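Local coordinates for D-3-phosphoglycerate dehydrogenase-related protein (Vibrio cholerae, PDB 4S1V) that probably catalyses the NAD-dependent oxidation of 3-phospho-D-glycerate to 3-phosphohydroxypyruvate, as a member of the D-isomer-specific 2-hydroxyacid dehydrogenase family, at residues Arg15-Phe20 with Val292-Tyr297; Ala105-Cys110 with Gly156-Arg161; Leu115-His120 with Asp231-Asn236; Ile162-His167 with Leu188-Ala193; Leu208-Arg211 with Ala215-Gly218. All coordinates share one frame; numbering follows the deposited sequence.

Contact 1: residues Arg15-Phe20 with Val292-Tyr297; sequences RGLNAF and VEKNSY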
# COMPACT_ATOMS: atom_id res chain seq x y z
N ARG C 15 -29.65 -13.50 20.78
CA ARG C 15 -29.86 -14.70 21.62
C ARG C 15 -29.16 -14.57 22.97
O ARG C 15 -29.65 -15.10 23.97
CB ARG C 15 -29.32 -15.97 20.95
CG ARG C 15 -30.14 -16.50 19.79
CD ARG C 15 -29.65 -17.86 19.29
NE ARG C 15 -28.19 -17.96 19.09
CZ ARG C 15 -27.58 -18.97 18.45
NH1 ARG C 15 -28.30 -19.96 17.93
NH2 ARG C 15 -26.26 -18.99 18.33
N GLY C 16 -28.02 -13.89 22.98
CA GLY C 16 -27.18 -13.78 24.17
C GLY C 16 -27.46 -12.62 25.11
O GLY C 16 -26.81 -12.49 26.14
N LEU C 17 -28.42 -11.77 24.75
CA LEU C 17 -28.75 -10.60 25.59
C LEU C 17 -29.55 -11.01 26.82
O LEU C 17 -30.26 -12.02 26.80
CB LEU C 17 -29.56 -9.58 24.79
CG LEU C 17 -28.98 -9.03 23.47
CD1 LEU C 17 -30.00 -8.15 22.79
CD2 LEU C 17 -27.68 -8.28 23.71
N ASN C 18 -29.44 -10.22 27.90
CA ASN C 18 -30.29 -10.38 29.09
C ASN C 18 -31.75 -10.34 28.72
O ASN C 18 -32.57 -11.08 29.26
CB ASN C 18 -30.02 -9.29 30.13
CG ASN C 18 -28.64 -9.38 30.73
OD1 ASN C 18 -28.04 -10.45 30.79
ND2 ASN C 18 -28.12 -8.25 31.19
N ALA C 19 -32.08 -9.45 27.79
CA ALA C 19 -33.46 -9.25 27.36
C ALA C 19 -34.08 -10.49 26.71
O ALA C 19 -35.30 -10.63 26.71
CB ALA C 19 -33.54 -8.05 26.43
N PHE C 20 -33.25 -11.38 26.17
CA PHE C 20 -33.74 -12.59 25.50
C PHE C 20 -34.51 -13.52 26.43
O PHE C 20 -35.43 -14.22 25.99
CB PHE C 20 -32.60 -13.34 24.81
CG PHE C 20 -33.06 -14.26 23.70
CD1 PHE C 20 -33.37 -13.75 22.44
CD2 PHE C 20 -33.17 -15.63 23.91
CE1 PHE C 20 -33.78 -14.59 21.41
CE2 PHE C 20 -33.58 -16.48 22.88
CZ PHE C 20 -33.88 -15.96 21.64
N VAL C 292 -25.42 -0.13 17.24
CA VAL C 292 -25.02 -1.53 17.41
C VAL C 292 -24.01 -1.61 18.55
O VAL C 292 -22.82 -1.41 18.36
CB VAL C 292 -24.44 -2.09 16.09
CG1 VAL C 292 -24.12 -3.58 16.22
CG2 VAL C 292 -25.42 -1.86 14.95
N GLU C 293 -24.52 -1.93 19.74
CA GLU C 293 -23.75 -1.82 20.98
C GLU C 293 -24.47 -2.60 22.08
O GLU C 293 -25.70 -2.72 22.05
CB GLU C 293 -23.59 -0.33 21.34
CG GLU C 293 -22.70 -0.02 22.53
CD GLU C 293 -23.48 0.01 23.83
OE1 GLU C 293 -24.60 0.57 23.86
OE2 GLU C 293 -22.99 -0.54 24.83
N LYS C 294 -23.71 -3.15 23.03
CA LYS C 294 -24.27 -4.00 24.11
C LYS C 294 -25.47 -3.37 24.83
O LYS C 294 -26.60 -3.87 24.73
CB LYS C 294 -23.18 -4.43 25.11
CG LYS C 294 -23.62 -5.48 26.13
CD LYS C 294 -23.76 -6.86 25.50
CE LYS C 294 -23.88 -7.97 26.54
NZ LYS C 294 -25.22 -8.02 27.20
N ASN C 295 -25.21 -2.27 25.56
CA ASN C 295 -26.24 -1.55 26.30
C ASN C 295 -27.41 -1.09 25.44
O ASN C 295 -28.57 -1.27 25.80
CB ASN C 295 -25.64 -0.34 27.04
CG ASN C 295 -24.50 -0.72 27.97
OD1 ASN C 295 -24.63 -1.62 28.80
ND2 ASN C 295 -23.37 -0.04 27.82
N SER C 296 -27.10 -0.48 24.30
CA SER C 296 -28.10 -0.10 23.30
C SER C 296 -29.03 -1.26 22.88
O SER C 296 -30.26 -1.11 22.89
CB SER C 296 -27.41 0.51 22.08
OG SER C 296 -28.36 0.97 21.13
N TYR C 297 -28.44 -2.40 22.53
CA TYR C 297 -29.21 -3.62 22.22
C TYR C 297 -30.05 -4.14 23.39
O TYR C 297 -31.16 -4.64 23.18
CB TYR C 297 -28.29 -4.74 21.71
CG TYR C 297 -28.18 -4.86 20.19
CD1 TYR C 297 -28.13 -3.72 19.37
CD2 TYR C 297 -28.09 -6.12 19.58
CE1 TYR C 297 -28.02 -3.84 17.98
CE2 TYR C 297 -27.97 -6.25 18.20
CZ TYR C 297 -27.93 -5.11 17.40
OH TYR C 297 -27.82 -5.23 16.03
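The first turn of the C-terminal helix 294-312, which returns from the nucleotide-binding half of the chain to the N-terminal five-stranded sheet, meets the loop between strands 3-6 and 27-30 through Leu17 and Tyr297. The fork of Leu17 straddles the root of Tyr297: CD1 lies 4.0 Å from Tyr297 CB, and CD2 is 4.1 Å from that same Tyr297 CB. CD1 also approaches the main chain, 3.7 Å from Tyr297 O. The two side chains run obliquely past each other, and the tyrosine ring meets that of Phe301 edge-to-face. Leu17 places its branches there with CG beside its backbone N (chi1 -56°). At the margin, Lys294 NZ comes within 4.3 Å of Leu17 CD2, but its charge is paired with Glu298, whose carboxylate also accepts from the backbone N of Asn18 and Ala19.

Glu293, the N-cap residue, starts the helix. Its OE1 takes Ser296 N at 2.7 Å, and its OE2 takes Asn295 N at 2.9 Å, both donors lying well out of the carboxylate plane, by 43° and 51°. Thr144 N of the second subunit donates to the same OE2. Loop and helix thus meet directly through Leu17 methyls packed on Tyr297 CB, while Glu293 and Glu298 hold the amides of the helix start and of Asn18 and Ala19.

Contact 2: residues Ala105-Cys110 with Gly156-Arg161; sequences APAELC and GKIGQR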
# COMPACT_ATOMS: atom_id res chain seq x y z
N ALA C 105 -24.87 5.43 22.59
CA ALA C 105 -24.01 4.64 21.68
C ALA C 105 -23.77 5.30 20.31
O ALA C 105 -22.63 5.31 19.85
CB ALA C 105 -24.51 3.22 21.52
N PRO C 106 -24.83 5.82 19.66
CA PRO C 106 -24.63 6.56 18.41
C PRO C 106 -23.70 7.76 18.56
O PRO C 106 -22.83 7.96 17.73
CB PRO C 106 -26.03 7.03 18.01
CG PRO C 106 -26.98 6.43 18.99
CD PRO C 106 -26.25 5.47 19.87
N ALA C 107 -23.88 8.54 19.63
CA ALA C 107 -23.02 9.70 19.86
C ALA C 107 -21.56 9.27 20.00
O ALA C 107 -20.69 9.81 19.31
CB ALA C 107 -23.48 10.47 21.08
N GLU C 108 -21.31 8.30 20.88
CA GLU C 108 -19.96 7.75 21.11
C GLU C 108 -19.34 7.17 19.82
O GLU C 108 -18.15 7.36 19.57
CB GLU C 108 -19.97 6.70 22.23
CG GLU C 108 -20.28 7.24 23.63
CD GLU C 108 -19.91 6.29 24.77
OE1 GLU C 108 -19.17 5.30 24.53
OE2 GLU C 108 -20.36 6.54 25.92
N LEU C 109 -20.15 6.48 19.02
CA LEU C 109 -19.68 5.90 17.75
C LEU C 109 -19.30 6.99 16.74
O LEU C 109 -18.25 6.90 16.09
CB LEU C 109 -20.71 4.93 17.17
CG LEU C 109 -20.42 4.09 15.91
CD1 LEU C 109 -20.58 4.91 14.63
CD2 LEU C 109 -19.06 3.40 15.95
N CYS C 110 -20.14 8.01 16.61
CA CYS C 110 -19.85 9.15 15.75
C CYS C 110 -18.49 9.74 16.13
O CYS C 110 -17.68 10.02 15.26
CB CYS C 110 -20.94 10.22 15.87
SG CYS C 110 -20.67 11.66 14.81
N GLY C 156 -30.05 17.99 18.33
CA GLY C 156 -30.95 17.14 19.10
C GLY C 156 -30.19 16.30 20.10
O GLY C 156 -29.04 16.61 20.43
N LYS C 157 -30.81 15.22 20.55
CA LYS C 157 -30.22 14.32 21.56
C LYS C 157 -28.80 13.85 21.20
O LYS C 157 -27.91 13.87 22.05
CB LYS C 157 -31.15 13.13 21.85
CG LYS C 157 -31.55 12.30 20.63
CD LYS C 157 -32.35 11.05 21.00
CE LYS C 157 -32.46 10.10 19.81
NZ LYS C 157 -32.36 8.67 20.25
N ILE C 158 -28.58 13.46 19.94
CA ILE C 158 -27.24 13.06 19.50
C ILE C 158 -26.33 14.26 19.27
O ILE C 158 -25.22 14.31 19.79
CB ILE C 158 -27.28 12.11 18.27
CG1 ILE C 158 -28.05 10.83 18.62
CG2 ILE C 158 -25.87 11.75 17.83
CD1 ILE C 158 -28.40 9.96 17.43
N GLY C 159 -26.81 15.24 18.50
CA GLY C 159 -26.05 16.47 18.22
C GLY C 159 -25.46 17.13 19.46
O GLY C 159 -24.27 17.50 19.46
N GLN C 160 -26.27 17.28 20.51
CA GLN C 160 -25.83 17.93 21.75
C GLN C 160 -24.66 17.22 22.41
O GLN C 160 -23.76 17.86 22.97
CB GLN C 160 -26.98 18.03 22.75
CG GLN C 160 -27.89 19.23 22.52
CD GLN C 160 -29.14 19.18 23.38
OE1 GLN C 160 -29.05 19.15 24.61
NE2 GLN C 160 -30.30 19.19 22.74
N ARG C 161 -24.68 15.89 22.35
CA ARG C 161 -23.59 15.08 22.88
C ARG C 161 -22.30 15.26 22.10
O ARG C 161 -21.23 15.31 22.69
CB ARG C 161 -24.01 13.61 22.96
CG ARG C 161 -24.99 13.36 24.08
CD ARG C 161 -25.51 11.95 24.14
NE ARG C 161 -26.68 11.90 25.02
CZ ARG C 161 -26.65 11.57 26.31
NH1 ARG C 161 -25.51 11.21 26.90
NH2 ARG C 161 -27.77 11.58 27.01
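Apolar contacts carry the meeting of Pro106 and Ala107 with Ile158 and Arg161, where helix 104-119 passes the start of helix 157-168. Gly156 and Gly159 here are consistent with the GxGxxG pattern of Rossmann-type nucleotide-binding domains. The local axes come within 9.0 Å at a signed crossing angle of -43°. Ile158 divides its two branches between neighbouring residues. Its CD1 reaches Pro106 CB at 3.8 Å, the two side chains crossing at about a right angle, and its CG2 lies 4.1 Å from Ala107 CA. CG1 lies beside the backbone N (chi1 -61°), which leaves CG2 anti to N and facing Ala107.

Aliphatic parts of a charged residue supply the second kind of contact. Ala107 CB rests 3.7 Å from Arg161 CB and 4.0 Å from Arg161 CD, in a chain extended from CG to NE.

Polar links lie elsewhere: Glu108 receives Leu145 N and Ser146 N of the second subunit on its two carboxylate oxygens. Carried mainly by side-chain carbon atoms, the contact is van der Waals packing between the helices, and the 5.4 Å between Ala107 CA and Ile158 CA is consistent with the small side chain of Ala107.

Contact 3: residues Leu115-His120 with Asp231-Asn236; sequences LAASRH and DSLFVN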
# COMPACT_ATOMS: atom_id res chain seq x y z
N LEU C 115 -12.52 10.60 15.34
CA LEU C 115 -11.16 10.43 15.82
C LEU C 115 -10.35 9.46 14.97
O LEU C 115 -9.18 9.72 14.69
CB LEU C 115 -11.14 10.01 17.29
CG LEU C 115 -11.39 11.07 18.35
CD1 LEU C 115 -11.75 10.39 19.67
CD2 LEU C 115 -10.19 11.99 18.54
N ALA C 116 -10.97 8.35 14.56
CA ALA C 116 -10.31 7.37 13.68
C ALA C 116 -9.94 7.98 12.32
O ALA C 116 -8.84 7.78 11.82
CB ALA C 116 -11.20 6.15 13.48
N ALA C 117 -10.89 8.70 11.73
CA ALA C 117 -10.69 9.37 10.45
C ALA C 117 -9.58 10.41 10.56
O ALA C 117 -8.69 10.48 9.71
CB ALA C 117 -11.98 10.01 9.99
N SER C 118 -9.62 11.20 11.62
CA SER C 118 -8.65 12.27 11.84
C SER C 118 -7.24 11.72 11.93
O SER C 118 -6.30 12.33 11.43
CB SER C 118 -8.97 13.07 13.10
OG SER C 118 -10.17 13.80 12.93
N ARG C 119 -7.09 10.56 12.56
CA ARG C 119 -5.75 10.05 12.81
C ARG C 119 -5.33 8.90 11.89
O ARG C 119 -4.27 8.32 12.09
CB ARG C 119 -5.57 9.70 14.29
CG ARG C 119 -5.76 10.89 15.24
CD ARG C 119 -4.67 11.96 15.12
NE ARG C 119 -3.39 11.50 15.63
CZ ARG C 119 -2.93 11.73 16.86
NH1 ARG C 119 -3.63 12.44 17.74
NH2 ARG C 119 -1.74 11.25 17.21
N HIS C 120 -6.16 8.62 10.87
CA HIS C 120 -5.94 7.52 9.91
C HIS C 120 -5.74 6.20 10.58
O HIS C 120 -4.93 5.38 10.14
CB HIS C 120 -4.77 7.82 8.98
CG HIS C 120 -4.93 9.11 8.21
ND1 HIS C 120 -5.97 9.34 7.40
CD2 HIS C 120 -4.13 10.25 8.16
CE1 HIS C 120 -5.85 10.57 6.85
NE2 HIS C 120 -4.71 11.12 7.32
N ASP C 231 -9.24 20.68 3.24
CA ASP C 231 -8.77 19.68 4.20
C ASP C 231 -9.84 19.36 5.26
O ASP C 231 -9.52 18.95 6.37
CB ASP C 231 -7.47 20.16 4.88
CG ASP C 231 -7.66 21.45 5.69
OD1 ASP C 231 -8.74 22.08 5.58
OD2 ASP C 231 -6.73 21.83 6.43
N SER C 232 -11.11 19.57 4.91
CA SER C 232 -12.21 19.36 5.85
C SER C 232 -12.57 17.88 6.01
O SER C 232 -12.18 17.04 5.19
CB SER C 232 -13.45 20.17 5.44
OG SER C 232 -13.92 19.77 4.16
N LEU C 233 -13.29 17.58 7.08
CA LEU C 233 -13.83 16.23 7.29
C LEU C 233 -15.35 16.24 7.38
O LEU C 233 -15.92 16.85 8.28
CB LEU C 233 -13.21 15.57 8.53
CG LEU C 233 -13.91 14.30 9.04
CD1 LEU C 233 -13.73 13.11 8.09
CD2 LEU C 233 -13.42 13.96 10.44
N PHE C 234 -16.00 15.54 6.45
CA PHE C 234 -17.45 15.46 6.42
C PHE C 234 -17.92 14.17 7.08
O PHE C 234 -17.44 13.09 6.76
CB PHE C 234 -17.95 15.54 4.98
CG PHE C 234 -19.43 15.43 4.85
CD1 PHE C 234 -20.23 16.55 5.02
CD2 PHE C 234 -20.03 14.21 4.55
CE1 PHE C 234 -21.61 16.47 4.89
CE2 PHE C 234 -21.41 14.11 4.43
CZ PHE C 234 -22.20 15.25 4.59
N VAL C 235 -18.87 14.29 7.99
CA VAL C 235 -19.32 13.13 8.76
C VAL C 235 -20.82 12.93 8.63
O VAL C 235 -21.61 13.84 8.88
CB VAL C 235 -18.95 13.27 10.26
CG1 VAL C 235 -19.22 11.96 11.00
CG2 VAL C 235 -17.49 13.66 10.43
N ASN C 236 -21.22 11.72 8.23
CA ASN C 236 -22.64 11.39 8.20
C ASN C 236 -22.94 10.10 8.96
O ASN C 236 -22.67 9.00 8.45
CB ASN C 236 -23.15 11.30 6.76
CG ASN C 236 -24.67 11.35 6.66
OD1 ASN C 236 -25.40 11.44 7.66
ND2 ASN C 236 -25.16 11.29 5.42
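Leu233, at the start of strand 233-236, carries most of this small buried contact, with Ala117 and Ser118 of helix 104-119 opposite it. Its side chain points at the helix, and its two methyl groups are shared out between adjacent helical residues. CD1 meets Ala117 CB at 4.0 Å, and CD2 stands 4.1 Å from Ser118 OG. CG lies anti to the backbone N (chi1 167°), and this extension carries the fork across to the helix, whose nearest CA, that of Ser118, is 8.0 Å from Leu233 CA.

Ala117 turns its CB towards the strand as well, and the same methyl side of the helix packs on Leu284 of strand 283-285. Its carbonyl oxygen accepts from the side chain of Gln259, so the last turn of the helix is tied to the sheet by a polar link next to the apolar one.

Ser118 presents its hydroxyl to a methyl group, but OG is hydrogen-bonded to Ile114 O, one turn earlier, and meets Leu233 CD2 only at van der Waals distance. With OG beside the backbone N (chi1 -68°), it bends back along its own helix. Just beyond, His120 adopts positive phi (54°) and closes the helix in a Schellman motif.

Strand 233-236 is an inner strand between 205-208 and 259-262, hydrogen-bonded through its backbone to both. A helix laid against a parallel sheet is the layered alpha/beta arrangement of the Rossmann-type NAD-binding domain.

Contact 4: residues Ile162-His167 with Leu188-Ala193; sequences IAQFGH and LGYQAA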
# COMPACT_ATOMS: atom_id res chain seq x y z
N ILE C 162 -22.42 15.36 20.77
CA ILE C 162 -21.27 15.59 19.89
C ILE C 162 -20.63 16.95 20.19
O ILE C 162 -19.40 17.06 20.23
CB ILE C 162 -21.68 15.48 18.39
CG1 ILE C 162 -22.30 14.10 18.08
CG2 ILE C 162 -20.50 15.74 17.46
CD1 ILE C 162 -21.49 12.91 18.54
N ALA C 163 -21.46 17.97 20.41
CA ALA C 163 -21.01 19.30 20.82
C ALA C 163 -20.22 19.28 22.13
O ALA C 163 -19.17 19.89 22.22
CB ALA C 163 -22.18 20.26 20.93
N GLN C 164 -20.73 18.55 23.13
CA GLN C 164 -20.03 18.44 24.41
C GLN C 164 -18.68 17.75 24.22
O GLN C 164 -17.70 18.13 24.87
CB GLN C 164 -20.87 17.67 25.44
CG GLN C 164 -22.04 18.48 25.97
CD GLN C 164 -23.05 17.64 26.73
OE1 GLN C 164 -23.18 16.42 26.51
NE2 GLN C 164 -23.79 18.28 27.63
N PHE C 165 -18.64 16.76 23.32
CA PHE C 165 -17.39 16.08 22.99
C PHE C 165 -16.41 17.07 22.36
O PHE C 165 -15.28 17.19 22.82
CB PHE C 165 -17.60 14.85 22.07
CG PHE C 165 -18.47 13.75 22.66
CD1 PHE C 165 -18.62 13.59 24.05
CD2 PHE C 165 -19.11 12.84 21.82
CE1 PHE C 165 -19.41 12.57 24.58
CE2 PHE C 165 -19.91 11.81 22.34
CZ PHE C 165 -20.06 11.68 23.73
N GLY C 166 -16.83 17.77 21.31
CA GLY C 166 -15.96 18.74 20.64
C GLY C 166 -15.42 19.77 21.62
O GLY C 166 -14.24 20.10 21.62
N HIS C 167 -16.31 20.26 22.48
CA HIS C 167 -15.94 21.29 23.44
C HIS C 167 -14.83 20.85 24.36
O HIS C 167 -13.85 21.56 24.51
CB HIS C 167 -17.17 21.75 24.22
CG HIS C 167 -16.88 22.80 25.26
ND1 HIS C 167 -16.56 24.06 24.93
CD2 HIS C 167 -16.86 22.74 26.65
CE1 HIS C 167 -16.34 24.77 26.05
NE2 HIS C 167 -16.53 23.96 27.10
N LEU C 188 -26.59 27.35 25.03
CA LEU C 188 -25.47 26.57 25.54
C LEU C 188 -24.12 27.29 25.39
O LEU C 188 -23.10 26.83 25.90
CB LEU C 188 -25.43 25.18 24.88
CG LEU C 188 -26.65 24.28 25.15
CD1 LEU C 188 -26.62 23.02 24.28
CD2 LEU C 188 -26.79 23.94 26.63
N GLY C 189 -24.12 28.42 24.69
CA GLY C 189 -22.91 29.23 24.53
C GLY C 189 -22.04 28.82 23.34
O GLY C 189 -20.86 29.17 23.29
N TYR C 190 -22.63 28.08 22.41
CA TYR C 190 -22.00 27.75 21.13
C TYR C 190 -22.33 28.82 20.09
O TYR C 190 -23.09 29.74 20.37
CB TYR C 190 -22.47 26.38 20.61
CG TYR C 190 -22.40 25.23 21.59
CD1 TYR C 190 -21.30 25.06 22.45
CD2 TYR C 190 -23.41 24.28 21.64
CE1 TYR C 190 -21.24 23.99 23.33
CE2 TYR C 190 -23.35 23.20 22.50
CZ TYR C 190 -22.27 23.06 23.34
OH TYR C 190 -22.23 21.99 24.20
N GLN C 191 -21.76 28.70 18.90
CA GLN C 191 -22.10 29.63 17.83
C GLN C 191 -23.26 29.10 16.99
O GLN C 191 -23.39 27.89 16.81
CB GLN C 191 -20.90 29.90 16.92
CG GLN C 191 -19.63 30.32 17.65
CD GLN C 191 -18.46 30.46 16.71
OE1 GLN C 191 -18.44 31.34 15.85
NE2 GLN C 191 -17.45 29.60 16.88
N ALA C 192 -24.09 30.02 16.51
CA ALA C 192 -25.05 29.72 15.46
C ALA C 192 -24.55 30.30 14.15
O ALA C 192 -24.20 31.49 14.08
CB ALA C 192 -26.42 30.29 15.80
N ALA C 193 -24.50 29.47 13.11
CA ALA C 193 -24.14 29.92 11.77
C ALA C 193 -25.21 30.87 11.25
O ALA C 193 -26.40 30.66 11.48
CB ALA C 193 -23.98 28.72 10.83
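Tyr190 reaches from the turn before edge strand 191-192 to Ala163 and Gln164 on helix 157-168, within the alternating strand-helix order of the Rossmann fold. The preceding Gly189, with positive phi (88°), closes helix 179-188 in a Schellman motif and turns the chain toward Tyr190. From CB the side chain leaves with CG beside the backbone N (chi1 -51°), and its end approaches the helix more closely than its root does. Within its own segment the ring is backed by Leu188, whose CB sits 3.7 Å above the ring plane, offset toward the rim. The Tyr190 side chain also touches Ile173 of the neighbouring strand 173-176, as Ala163 does.

CE2 makes the closest approach across the contact, 3.5 Å from Ala163 CB. That methyl comes obliquely to the ring and stays close to the outer atoms, lying 3.7 Å from Tyr190 CZ. The phenol oxygen keeps touch with Ala163 CB at 3.7 Å and also nears Gln164. There Gln164 runs obliquely by with its chain extended beyond CG, and its amide plane stands 87° from the ring plane, nearly perpendicular. At its tip, Tyr190 OH lies 3.9 Å from Gln164 CG.

Contact 5: residues Leu208-Arg211 with Ala215-Gly218; sequences LHLR and ATRG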
# COMPACT_ATOMS: atom_id res chain seq x y z
N LEU C 208 -23.55 15.62 10.43
CA LEU C 208 -25.00 15.68 10.26
C LEU C 208 -25.73 14.90 11.34
O LEU C 208 -25.45 13.71 11.56
CB LEU C 208 -25.41 15.13 8.89
CG LEU C 208 -24.81 15.76 7.62
CD1 LEU C 208 -25.42 15.11 6.38
CD2 LEU C 208 -25.02 17.27 7.59
N HIS C 209 -26.69 15.57 11.99
CA HIS C 209 -27.57 14.90 12.95
C HIS C 209 -29.00 15.31 12.72
O HIS C 209 -29.57 16.09 13.48
CB HIS C 209 -27.10 15.13 14.38
CG HIS C 209 -25.67 14.70 14.59
ND1 HIS C 209 -25.33 13.43 14.86
CD2 HIS C 209 -24.47 15.41 14.48
CE1 HIS C 209 -23.98 13.33 14.95
NE2 HIS C 209 -23.47 14.55 14.72
N LEU C 210 -29.57 14.80 11.63
CA LEU C 210 -30.94 15.10 11.23
C LEU C 210 -31.69 13.81 10.98
O LEU C 210 -31.10 12.82 10.56
CB LEU C 210 -30.97 15.89 9.92
CG LEU C 210 -30.33 17.27 9.89
CD1 LEU C 210 -30.45 17.86 8.49
CD2 LEU C 210 -30.98 18.18 10.93
N ARG C 211 -33.00 13.85 11.22
CA ARG C 211 -33.90 12.79 10.77
C ARG C 211 -34.17 12.98 9.29
O ARG C 211 -34.23 14.11 8.80
CB ARG C 211 -35.23 12.85 11.53
CG ARG C 211 -35.17 12.34 12.96
CD ARG C 211 -36.52 11.82 13.44
NE ARG C 211 -37.56 12.86 13.39
CZ ARG C 211 -37.84 13.70 14.37
NH1 ARG C 211 -37.16 13.66 15.51
NH2 ARG C 211 -38.80 14.60 14.22
N ALA C 215 -38.78 16.94 3.84
CA ALA C 215 -38.13 18.24 3.97
C ALA C 215 -36.60 18.16 3.88
O ALA C 215 -35.96 19.04 3.30
CB ALA C 215 -38.56 18.94 5.26
N THR C 216 -36.01 17.11 4.45
CA THR C 216 -34.54 17.00 4.56
C THR C 216 -33.89 16.06 3.55
O THR C 216 -32.66 15.89 3.56
CB THR C 216 -34.10 16.58 5.97
OG1 THR C 216 -34.52 15.23 6.22
CG2 THR C 216 -34.64 17.53 7.05
N ARG C 217 -34.70 15.43 2.70
CA ARG C 217 -34.16 14.58 1.63
C ARG C 217 -33.42 15.46 0.61
O ARG C 217 -34.00 16.37 0.03
CB ARG C 217 -35.26 13.76 0.95
CG ARG C 217 -34.74 12.76 -0.08
CD ARG C 217 -35.86 11.97 -0.74
NE ARG C 217 -36.63 11.20 0.24
CZ ARG C 217 -36.30 9.99 0.67
NH1 ARG C 217 -35.22 9.38 0.21
NH2 ARG C 217 -37.07 9.38 1.57
N GLY C 218 -32.13 15.17 0.44
CA GLY C 218 -31.24 15.94 -0.43
C GLY C 218 -30.95 17.35 0.04
O GLY C 218 -30.63 18.23 -0.76
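The backbones of Arg211 and Thr216 draw together where the loop after strand 205-208 turns back, their CA atoms 7.5 Å apart. Leu210 and Arg211 are extended, whereas Ala215 and Thr216 have bent, turn-like angles. With this turn the Thr216 side chain faces the Arg211 carbonyl.

Thr216 OG1 donates to Arg211 O over 2.8 Å. The approach lies in the carbonyl plane on a lone pair, with a C=O...donor angle of 137°. Here the torsion matters: OG1 sits between the backbone N and the carbonyl carbon (chi1 67°), and CG2 is anti to the carbonyl carbon. The same hydroxyl also accepts from Asn213 N, so it has two partners, one as donor and one as acceptor.

The loop follows the fourth strand in chain order of the parallel Rossmann-type sheet, at its carboxyl end, and leads on to helix 222-226. Ser238 OG is bonded to both Leu208 O and Leu210 N, fixing the start of the loop to the segment following strand 233-236.

A looser apolar touch accompanies the hydrogen bond: Leu210 CD1 approaches Thr216 CG2 at 4.4 Å. Leu210 also packs on Trp153, at the end of strand 150-153. Arg211 contributes to the contact through its backbone, its guanidinium group leading away from Thr216.

Contacts 1 and 3 are buried, contacts 2 and 4 partly so, and contact 5 lies at the surface, where a hydroxyl-to-carbonyl hydrogen bond outweighs a loose apolar touch, unlike the side-chain packing of the other four. Helix 104-119 serves both contact 2 and contact 3, and helix 157-168 both contact 2 and contact 4, so contact 2 adjoins each: Cys110 packs on Val235, and Ala107 on Ile162 and Phe165. His209 brings 208-211 against Ile158 and Ile162, while Leu208 pairs with Val235 in the sheet. Contact 1 belongs to the N-terminal side but touches contact 2 through Glu293 and Ala105; contacts 1 to 4 all border the second subunit, and contact 5 does not.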